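PDB 3PRN: porin from Rhodobacter blasticus, which forms trimeric channels in the outer membrane that let small hydrophilic solutes up to about 0.6 kDa diffuse passively. Local coordinates for residues 97-111 with 235-247. The protein carries 1 engineered substitution. Residues are numbered along the deposited sequence; the frame is centred on the assembly and turned at random. Where two conformers were deposited one is given.
Sequences DSEMGYEWSSFGDAQ and TTVRAYVSDIDRA. Engineered in segment 97-111: Trp104 (natural residue Ala).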
ATOM      1  N   ASP A  97     -27.081   9.303  12.701  1.00 22.36           N
ATOM      2  CA  ASP A  97     -28.224   9.120  11.789  1.00 22.51           C
ATOM      3  C   ASP A  97     -28.850  10.334  11.230  1.00 23.06           C
ATOM      4  O   ASP A  97     -29.708  10.179  10.332  1.00 23.40           O
ATOM      5  CB  ASP A  97     -29.308   8.248  12.443  1.00 25.90           C
ATOM      6  CG  ASP A  97     -28.897   6.807  12.574  1.00 29.72           C
ATOM      7  OD1 ASP A  97     -27.816   6.384  12.149  1.00 33.42           O
ATOM      8  OD2 ASP A  97     -29.643   5.995  13.125  1.00 31.39           O
ATOM      9  N   SER A  98     -28.353  11.556  11.540  1.00 22.97           N
ATOM     10  CA  SER A  98     -28.879  12.714  10.816  1.00 22.76           C
ATOM     11  C   SER A  98     -28.048  13.014   9.563  1.00 23.01           C
ATOM     12  O   SER A  98     -28.452  13.843   8.727  1.00 22.59           O
ATOM     13  CB  SER A  98     -28.939  13.947  11.738  1.00 22.04           C
ATOM     14  OG  SER A  98     -27.658  14.499  11.959  1.00 24.28           O
ATOM     15  N   GLU A  99     -26.922  12.297   9.365  1.00 22.53           N
ATOM     16  CA  GLU A  99     -26.069  12.556   8.184  1.00 21.87           C
ATOM     17  C   GLU A  99     -26.801  12.388   6.869  1.00 22.17           C
ATOM     18  O   GLU A  99     -27.740  11.611   6.721  1.00 22.36           O
ATOM     19  CB  GLU A  99     -24.793  11.694   8.248  1.00 21.30           C
ATOM     20  CG  GLU A  99     -23.853  12.188   9.369  1.00 21.69           C
ATOM     21  CD  GLU A  99     -22.669  11.257   9.597  1.00 23.05           C
ATOM     22  OE1 GLU A  99     -22.689  10.122   9.044  1.00 22.71           O
ATOM     23  OE2 GLU A  99     -21.708  11.645  10.313  1.00 21.50           O
ATOM     24  N   MET A 100     -26.368  13.117   5.845  1.00 21.20           N
ATOM     25  CA  MET A 100     -26.951  13.107   4.536  1.00 20.69           C
ATOM     26  C   MET A 100     -25.960  13.570   3.448  1.00 19.89           C
ATOM     27  O   MET A 100     -24.863  14.024   3.801  1.00 20.16           O
ATOM     28  CB  MET A 100     -28.162  14.077   4.516  1.00 20.62           C
ATOM     29  CG  MET A 100     -27.800  15.418   5.193  1.00 22.49           C
ATOM     30  SD  MET A 100     -29.083  16.678   4.848  1.00 23.81           S
ATOM     31  CE  MET A 100     -30.409  16.059   5.844  1.00 21.13           C
ATOM     32  N   GLY A 101     -26.367  13.421   2.203  1.00 18.84           N
ATOM     33  CA  GLY A 101     -25.513  13.806   1.080  1.00 19.62           C
ATOM     34  C   GLY A 101     -24.515  12.649   0.789  1.00 20.22           C
ATOM     35  O   GLY A 101     -24.378  11.702   1.597  1.00 19.05           O
ATOM     36  N   TYR A 102     -23.801  12.762  -0.330  1.00 19.60           N
ATOM     37  CA  TYR A 102     -22.892  11.659  -0.687  1.00 21.30           C
ATOM     38  C   TYR A 102     -21.666  11.601   0.198  1.00 21.18           C
ATOM     39  O   TYR A 102     -20.955  10.575   0.175  1.00 22.63           O
ATOM     40  CB  TYR A 102     -22.523  11.745  -2.168  1.00 20.13           C
ATOM     41  CG  TYR A 102     -21.349  12.563  -2.597  1.00 21.54           C
ATOM     42  CD1 TYR A 102     -21.431  13.931  -2.695  1.00 20.41           C
ATOM     43  CD2 TYR A 102     -20.103  11.950  -2.892  1.00 20.66           C
ATOM     44  CE1 TYR A 102     -20.366  14.694  -3.144  1.00 20.70           C
ATOM     45  CE2 TYR A 102     -19.009  12.710  -3.291  1.00 20.03           C
ATOM     46  CZ  TYR A 102     -19.169  14.072  -3.455  1.00 20.59           C
ATOM     47  OH  TYR A 102     -18.162  14.856  -3.846  1.00 20.44           O
ATOM     48  N   GLU A 103     -21.443  12.586   1.075  1.00 21.99           N
ATOM     49  CA  GLU A 103     -20.300  12.470   1.982  1.00 22.77           C
ATOM     50  C   GLU A 103     -20.755  12.208   3.407  1.00 22.54           C
ATOM     51  O   GLU A 103     -19.886  12.324   4.287  1.00 22.64           O
ATOM     52  CB  GLU A 103     -19.430  13.731   1.920  1.00 24.97           C
ATOM     53  CG  GLU A 103     -18.920  13.944   0.498  1.00 31.21           C
ATOM     54  CD  GLU A 103     -18.318  15.343   0.364  1.00 37.33           C
ATOM     55  OE1 GLU A 103     -19.069  16.345   0.541  1.00 41.40           O
ATOM     56  OE2 GLU A 103     -17.122  15.390   0.099  1.00 39.17           O
ATOM     57  N   TRP A 104     -22.001  11.843   3.678  1.00 22.63           N
ATOM     58  CA  TRP A 104     -22.521  11.554   4.997  1.00 22.08           C
ATOM     59  C   TRP A 104     -22.089  12.618   6.006  1.00 21.54           C
ATOM     60  O   TRP A 104     -21.386  12.337   6.974  1.00 21.33           O
ATOM     61  CB  TRP A 104     -22.097  10.141   5.619  1.00 26.40           C
ATOM     62  CG  TRP A 104     -22.644   9.307   4.477  1.00 34.49           C
ATOM     63  CD1 TRP A 104     -21.960   8.656   3.534  1.00 33.82           C
ATOM     64  CD2 TRP A 104     -24.035   9.196   4.201  1.00 37.30           C
ATOM     65  NE1 TRP A 104     -22.931   8.160   2.600  1.00 38.80           N
ATOM     66  CE2 TRP A 104     -24.142   8.504   3.006  1.00 39.06           C
ATOM     67  CE3 TRP A 104     -25.206   9.623   4.852  1.00 39.20           C
ATOM     68  CZ2 TRP A 104     -25.378   8.248   2.383  1.00 41.52           C
ATOM     69  CZ3 TRP A 104     -26.442   9.337   4.231  1.00 40.00           C
ATOM     70  CH2 TRP A 104     -26.522   8.685   3.051  1.00 40.42           C
ATOM     71  N   SER A 105     -22.523  13.845   5.780  1.00 22.01           N
ATOM     72  CA  SER A 105     -22.180  14.947   6.696  1.00 21.70           C
ATOM     73  C   SER A 105     -23.463  15.572   7.290  1.00 22.41           C
ATOM     74  O   SER A 105     -24.583  15.472   6.758  1.00 21.33           O
ATOM     75  CB  SER A 105     -21.400  16.032   5.956  1.00 21.54           C
ATOM     76  OG  SER A 105     -22.226  16.622   4.968  1.00 26.21           O
ATOM     77  N   SER A 106     -23.274  16.199   8.464  1.00 21.49           N
ATOM     78  CA  SER A 106     -24.360  16.849   9.166  1.00 22.00           C
ATOM     79  C   SER A 106     -23.772  17.750  10.266  1.00 22.16           C
ATOM     80  O   SER A 106     -22.965  17.287  11.084  1.00 21.55           O
ATOM     81  CB  SER A 106     -25.292  15.815   9.855  1.00 22.02           C
ATOM     82  OG  SER A 106     -26.261  16.452  10.679  1.00 21.27           O
ATOM     83  N   PHE A 107     -24.307  18.981  10.287  1.00 21.77           N
ATOM     84  CA  PHE A 107     -23.987  19.886  11.420  1.00 22.25           C
ATOM     85  C   PHE A 107     -24.646  19.331  12.685  1.00 22.51           C
ATOM     86  O   PHE A 107     -24.227  19.696  13.805  1.00 22.81           O
ATOM     87  CB  PHE A 107     -24.502  21.294  11.109  1.00 20.73           C
ATOM     88  CG  PHE A 107     -23.714  21.973  10.017  1.00 22.17           C
ATOM     89  CD1 PHE A 107     -22.370  22.312  10.287  1.00 23.85           C
ATOM     90  CD2 PHE A 107     -24.261  22.311   8.800  1.00 22.53           C
ATOM     91  CE1 PHE A 107     -21.596  22.961   9.315  1.00 24.39           C
ATOM     92  CE2 PHE A 107     -23.481  22.967   7.855  1.00 23.82           C
ATOM     93  CZ  PHE A 107     -22.159  23.299   8.112  1.00 23.08           C
ATOM     94  N   GLY A 108     -25.629  18.457  12.548  1.00 22.13           N
ATOM     95  CA  GLY A 108     -26.289  17.879  13.719  1.00 21.95           C
ATOM     96  C   GLY A 108     -25.504  16.759  14.383  1.00 22.64           C
ATOM     97  O   GLY A 108     -25.967  16.240  15.419  1.00 22.12           O
ATOM     98  N   ASP A 109     -24.331  16.377  13.832  1.00 22.12           N
ATOM     99  CA  ASP A 109     -23.473  15.397  14.506  1.00 22.65           C
ATOM    100  C   ASP A 109     -22.861  16.117  15.729  1.00 22.55           C
ATOM    101  O   ASP A 109     -22.782  17.366  15.738  1.00 22.51           O
ATOM    102  CB  ASP A 109     -22.323  15.046  13.554  1.00 22.77           C
ATOM    103  CG  ASP A 109     -22.683  13.984  12.523  1.00 22.67           C
ATOM    104  OD1 ASP A 109     -23.777  13.355  12.554  1.00 22.28           O
ATOM    105  OD2 ASP A 109     -21.809  13.742  11.641  1.00 23.37           O
ATOM    106  N   ALA A 110     -22.429  15.420  16.735  1.00 23.18           N
ATOM    107  CA  ALA A 110     -21.841  15.975  17.940  1.00 23.57           C
ATOM    108  C   ALA A 110     -20.702  16.943  17.622  1.00 25.06           C
ATOM    109  O   ALA A 110     -19.813  16.642  16.805  1.00 24.45           O
ATOM    110  CB  ALA A 110     -21.299  14.839  18.785  1.00 23.02           C
ATOM    111  N   GLN A 111     -20.677  18.088  18.311  1.00 25.15           N
ATOM    112  CA  GLN A 111     -19.597  19.051  18.086  1.00 26.70           C
ATOM    113  C   GLN A 111     -18.573  18.958  19.226  1.00 27.42           C
ATOM    114  O   GLN A 111     -18.302  19.933  19.928  1.00 29.50           O
ATOM    115  CB  GLN A 111     -20.170  20.480  18.074  1.00 26.58           C
ATOM    116  CG  GLN A 111     -21.276  20.663  17.052  1.00 25.67           C
ATOM    117  CD  GLN A 111     -20.729  20.637  15.638  1.00 27.47           C
ATOM    118  OE1 GLN A 111     -19.880  21.460  15.306  1.00 28.38           O
ATOM    119  NE2 GLN A 111     -21.158  19.731  14.786  1.00 27.22           N
ATOM    120  N   THR A 235     -36.245   6.014  -3.365  1.00 35.59           N
ATOM    121  CA  THR A 235     -35.825   7.343  -2.934  1.00 34.86           C
ATOM    122  C   THR A 235     -35.994   7.569  -1.442  1.00 33.96           C
ATOM    123  O   THR A 235     -37.052   7.231  -0.894  1.00 33.92           O
ATOM    124  CB  THR A 235     -36.666   8.389  -3.684  1.00 35.71           C
ATOM    125  OG1 THR A 235     -36.454   8.239  -5.092  1.00 36.46           O
ATOM    126  CG2 THR A 235     -36.287   9.804  -3.262  1.00 37.10           C
ATOM    127  N   THR A 236     -34.990   8.118  -0.775  1.00 32.43           N
ATOM    128  CA  THR A 236     -35.096   8.408   0.644  1.00 31.17           C
ATOM    129  C   THR A 236     -34.946   9.936   0.808  1.00 30.57           C
ATOM    130  O   THR A 236     -34.089  10.577   0.211  1.00 30.49           O
ATOM    131  CB  THR A 236     -34.098   7.690   1.524  1.00 31.98           C
ATOM    132  OG1 THR A 236     -34.241   6.295   1.375  1.00 33.69           O
ATOM    133  CG2 THR A 236     -34.198   8.042   3.009  1.00 30.84           C
ATOM    134  N   VAL A 237     -35.812  10.514   1.635  1.00 29.79           N
ATOM    135  CA  VAL A 237     -35.698  11.975   1.858  1.00 28.42           C
ATOM    136  C   VAL A 237     -35.279  12.146   3.296  1.00 28.21           C
ATOM    137  O   VAL A 237     -35.764  11.439   4.174  1.00 27.51           O
ATOM    138  CB  VAL A 237     -36.964  12.681   1.400  0.50 29.51           C
ATOM    139  CG1 VAL A 237     -38.122  12.502   2.349  0.50 28.68           C
ATOM    140  CG2 VAL A 237     -36.638  14.157   1.147  0.50 29.69           C
ATOM    141  N   ARG A 238     -34.313  13.041   3.586  1.00 27.60           N
ATOM    142  CA  ARG A 238     -33.823  13.242   4.947  1.00 27.37           C
ATOM    143  C   ARG A 238     -33.827  14.717   5.356  1.00 26.41           C
ATOM    144  O   ARG A 238     -33.632  15.585   4.507  1.00 27.03           O
ATOM    145  CB  ARG A 238     -32.292  12.855   4.958  1.00 28.04           C
ATOM    146  CG  ARG A 238     -32.076  11.384   4.648  1.00 29.29           C
ATOM    147  CD  ARG A 238     -30.585  11.033   4.629  1.00 29.28           C
ATOM    148  NE  ARG A 238     -30.386   9.650   4.240  1.00 29.52           N
ATOM    149  CZ  ARG A 238     -30.551   8.605   5.044  1.00 32.22           C
ATOM    150  NH1 ARG A 238     -30.906   8.760   6.305  1.00 33.64           N
ATOM    151  NH2 ARG A 238     -30.346   7.372   4.594  1.00 33.29           N
ATOM    152  N   ALA A 239     -33.977  14.970   6.650  1.00 26.46           N
ATOM    153  CA  ALA A 239     -33.939  16.343   7.151  1.00 26.22           C
ATOM    154  C   ALA A 239     -33.444  16.361   8.582  1.00 25.22           C
ATOM    155  O   ALA A 239     -33.558  15.372   9.287  1.00 25.92           O
ATOM    156  CB  ALA A 239     -35.353  16.963   7.119  1.00 27.70           C
ATOM    157  N   TYR A 240     -32.964  17.488   9.081  1.00 24.90           N
ATOM    158  CA  TYR A 240     -32.591  17.650  10.468  1.00 25.11           C
ATOM    159  C   TYR A 240     -32.576  19.140  10.838  1.00 24.59           C
ATOM    160  O   TYR A 240     -32.439  19.966   9.931  1.00 24.71           O
ATOM    161  CB  TYR A 240     -31.201  17.067  10.856  1.00 24.23           C
ATOM    162  CG  TYR A 240     -30.026  17.786  10.228  1.00 23.65           C
ATOM    163  CD1 TYR A 240     -29.451  18.873  10.920  1.00 22.68           C
ATOM    164  CD2 TYR A 240     -29.460  17.398   9.029  1.00 22.55           C
ATOM    165  CE1 TYR A 240     -28.365  19.556  10.398  1.00 23.77           C
ATOM    166  CE2 TYR A 240     -28.347  18.094   8.506  1.00 23.15           C
ATOM    167  CZ  TYR A 240     -27.810  19.157   9.185  1.00 22.02           C
ATOM    168  OH  TYR A 240     -26.730  19.903   8.724  1.00 21.38           O
ATOM    169  N   VAL A 241     -32.650  19.408  12.135  1.00 25.04           N
ATOM    170  CA  VAL A 241     -32.503  20.745  12.639  1.00 24.65           C
ATOM    171  C   VAL A 241     -31.599  20.530  13.868  1.00 24.95           C
ATOM    172  O   VAL A 241     -31.795  19.480  14.504  1.00 25.04           O
ATOM    173  CB  VAL A 241     -33.834  21.364  13.120  0.50 25.25           C
ATOM    174  CG1 VAL A 241     -33.638  22.806  13.540  0.50 24.02           C
ATOM    175  CG2 VAL A 241     -34.893  21.231  12.033  0.50 25.45           C
ATOM    176  N   SER A 242     -30.691  21.441  14.138  1.00 24.25           N
ATOM    177  CA  SER A 242     -29.837  21.245  15.329  1.00 25.25           C
ATOM    178  C   SER A 242     -29.577  22.629  15.948  1.00 24.63           C
ATOM    179  O   SER A 242     -29.422  23.599  15.198  1.00 25.57           O
ATOM    180  CB  SER A 242     -28.511  20.544  14.967  1.00 23.92           C
ATOM    181  OG  SER A 242     -27.691  20.184  16.066  1.00 22.65           O
ATOM    182  N   ASP A 243     -29.509  22.685  17.238  1.00 26.00           N
ATOM    183  CA  ASP A 243     -29.218  23.804  18.073  1.00 27.49           C
ATOM    184  C   ASP A 243     -28.087  23.521  19.072  1.00 27.45           C
ATOM    185  O   ASP A 243     -28.040  22.469  19.740  1.00 28.25           O
ATOM    186  CB  ASP A 243     -30.411  24.261  18.960  1.00 33.06           C
ATOM    187  CG  ASP A 243     -31.441  24.926  18.062  1.00 38.46           C
ATOM    188  OD1 ASP A 243     -31.146  26.035  17.470  1.00 40.71           O
ATOM    189  OD2 ASP A 243     -32.576  24.362  17.865  1.00 42.06           O
ATOM    190  N   ILE A 244     -27.201  24.496  19.207  1.00 27.36           N
ATOM    191  CA  ILE A 244     -26.152  24.413  20.209  1.00 27.85           C
ATOM    192  C   ILE A 244     -26.359  25.572  21.192  1.00 29.41           C
ATOM    193  O   ILE A 244     -27.058  26.543  20.843  1.00 28.53           O
ATOM    194  CB  ILE A 244     -24.746  24.432  19.590  1.00 26.54           C
ATOM    195  CG1 ILE A 244     -24.486  25.661  18.715  1.00 25.23           C
ATOM    196  CG2 ILE A 244     -24.583  23.153  18.706  1.00 25.57           C
ATOM    197  CD1 ILE A 244     -23.070  25.793  18.198  1.00 23.91           C
ATOM    198  N   ASP A 245     -25.771  25.499  22.356  1.00 29.89           N
ATOM    199  CA  ASP A 245     -25.808  26.527  23.365  1.00 32.70           C
ATOM    200  C   ASP A 245     -24.881  27.710  23.085  1.00 31.74           C
ATOM    201  O   ASP A 245     -25.056  28.724  23.801  1.00 33.77           O
ATOM    202  CB  ASP A 245     -25.356  26.014  24.764  1.00 36.96           C
ATOM    203  CG  ASP A 245     -26.482  25.314  25.481  1.00 43.26           C
ATOM    204  OD1 ASP A 245     -27.683  25.488  25.173  1.00 45.84           O
ATOM    205  OD2 ASP A 245     -26.172  24.494  26.393  1.00 46.22           O
ATOM    206  N   ARG A 246     -23.897  27.647  22.216  1.00 32.25           N
ATOM    207  CA  ARG A 246     -23.022  28.806  22.021  1.00 30.97           C
ATOM    208  C   ARG A 246     -23.844  30.075  21.745  1.00 30.95           C
ATOM    209  O   ARG A 246     -24.728  30.185  20.906  1.00 30.44           O
ATOM    210  CB  ARG A 246     -22.006  28.590  20.950  1.00 33.10           C
ATOM    211  CG  ARG A 246     -20.842  29.529  20.793  1.00 34.91           C
ATOM    212  CD  ARG A 246     -19.974  29.033  19.613  1.00 38.07           C
ATOM    213  NE  ARG A 246     -20.560  29.375  18.354  1.00 40.59           N
ATOM    214  CZ  ARG A 246     -20.592  28.746  17.175  1.00 42.64           C
ATOM    215  NH1 ARG A 246     -20.030  27.538  17.048  1.00 40.95           N
ATOM    216  NH2 ARG A 246     -21.219  29.368  16.141  1.00 41.36           N
ATOM    217  N   ALA A 247     -23.418  31.140  22.452  1.00 30.10           N
ATOM    218  CA  ALA A 247     -24.053  32.445  22.351  1.00 29.40           C
ATOM    219  C   ALA A 247     -24.061  32.929  20.904  1.00 27.44           C
ATOM    220  O   ALA A 247     -23.011  32.993  20.252  1.00 28.31           O
ATOM    221  CB  ALA A 247     -23.145  33.497  23.101  1.00 30.74           C
TER
HETATM  222  O   HOH W   1     -31.700  10.838   8.342  1.00 27.08           O
HETATM  223  O   HOH W   2     -30.152   7.372   8.918  1.00 43.53           O
HETATM  224  O   HOH W   3     -31.303  13.578   8.601  1.00 27.47           O
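In this porin barrel the long loop after helix 88-91 folds inward, as is usual for the constricting loop of porins, and its residues 97-111 lie against the inner side of strand 235-244, with Tyr240 at the centre. Ser106 OG sits over the middle of one face of the Tyr240 ring, 3.4 Å from CE2; with OG anti to its own backbone N, Ser106 also accepts from Gly108 N in an ST turn and pairs with Ser98 OG. Phe107 N donates to Tyr240 OH (3.0 Å, 155° at the hydrogen), and that hydroxyl also bonds Gln272. The bend at chi3 (71°) brings Met100 CE to the ring edge, 3.6 Å from Tyr240 CD2, and SD lies at the ring edge too, 5.2 Å from the centroid, in a Met-aromatic contact. A leucine in place of Tyr240 would probably leave Phe107 N and Gln272 without their shared hydroxyl and Ser106 OG without its ring. The engineered Trp104 points its CZ3 edge over a face of the Arg238 guanidinium, 4.0 Å from NE, with the planes 88° apart. Water links Arg238 NH1 to Asp97 O, while Arg238 NE forms a salt bridge with Asp258. Strands 223-232 and 252-262 flank strand 235-244, and Met100 and Trp104 reach on to strand 265-273.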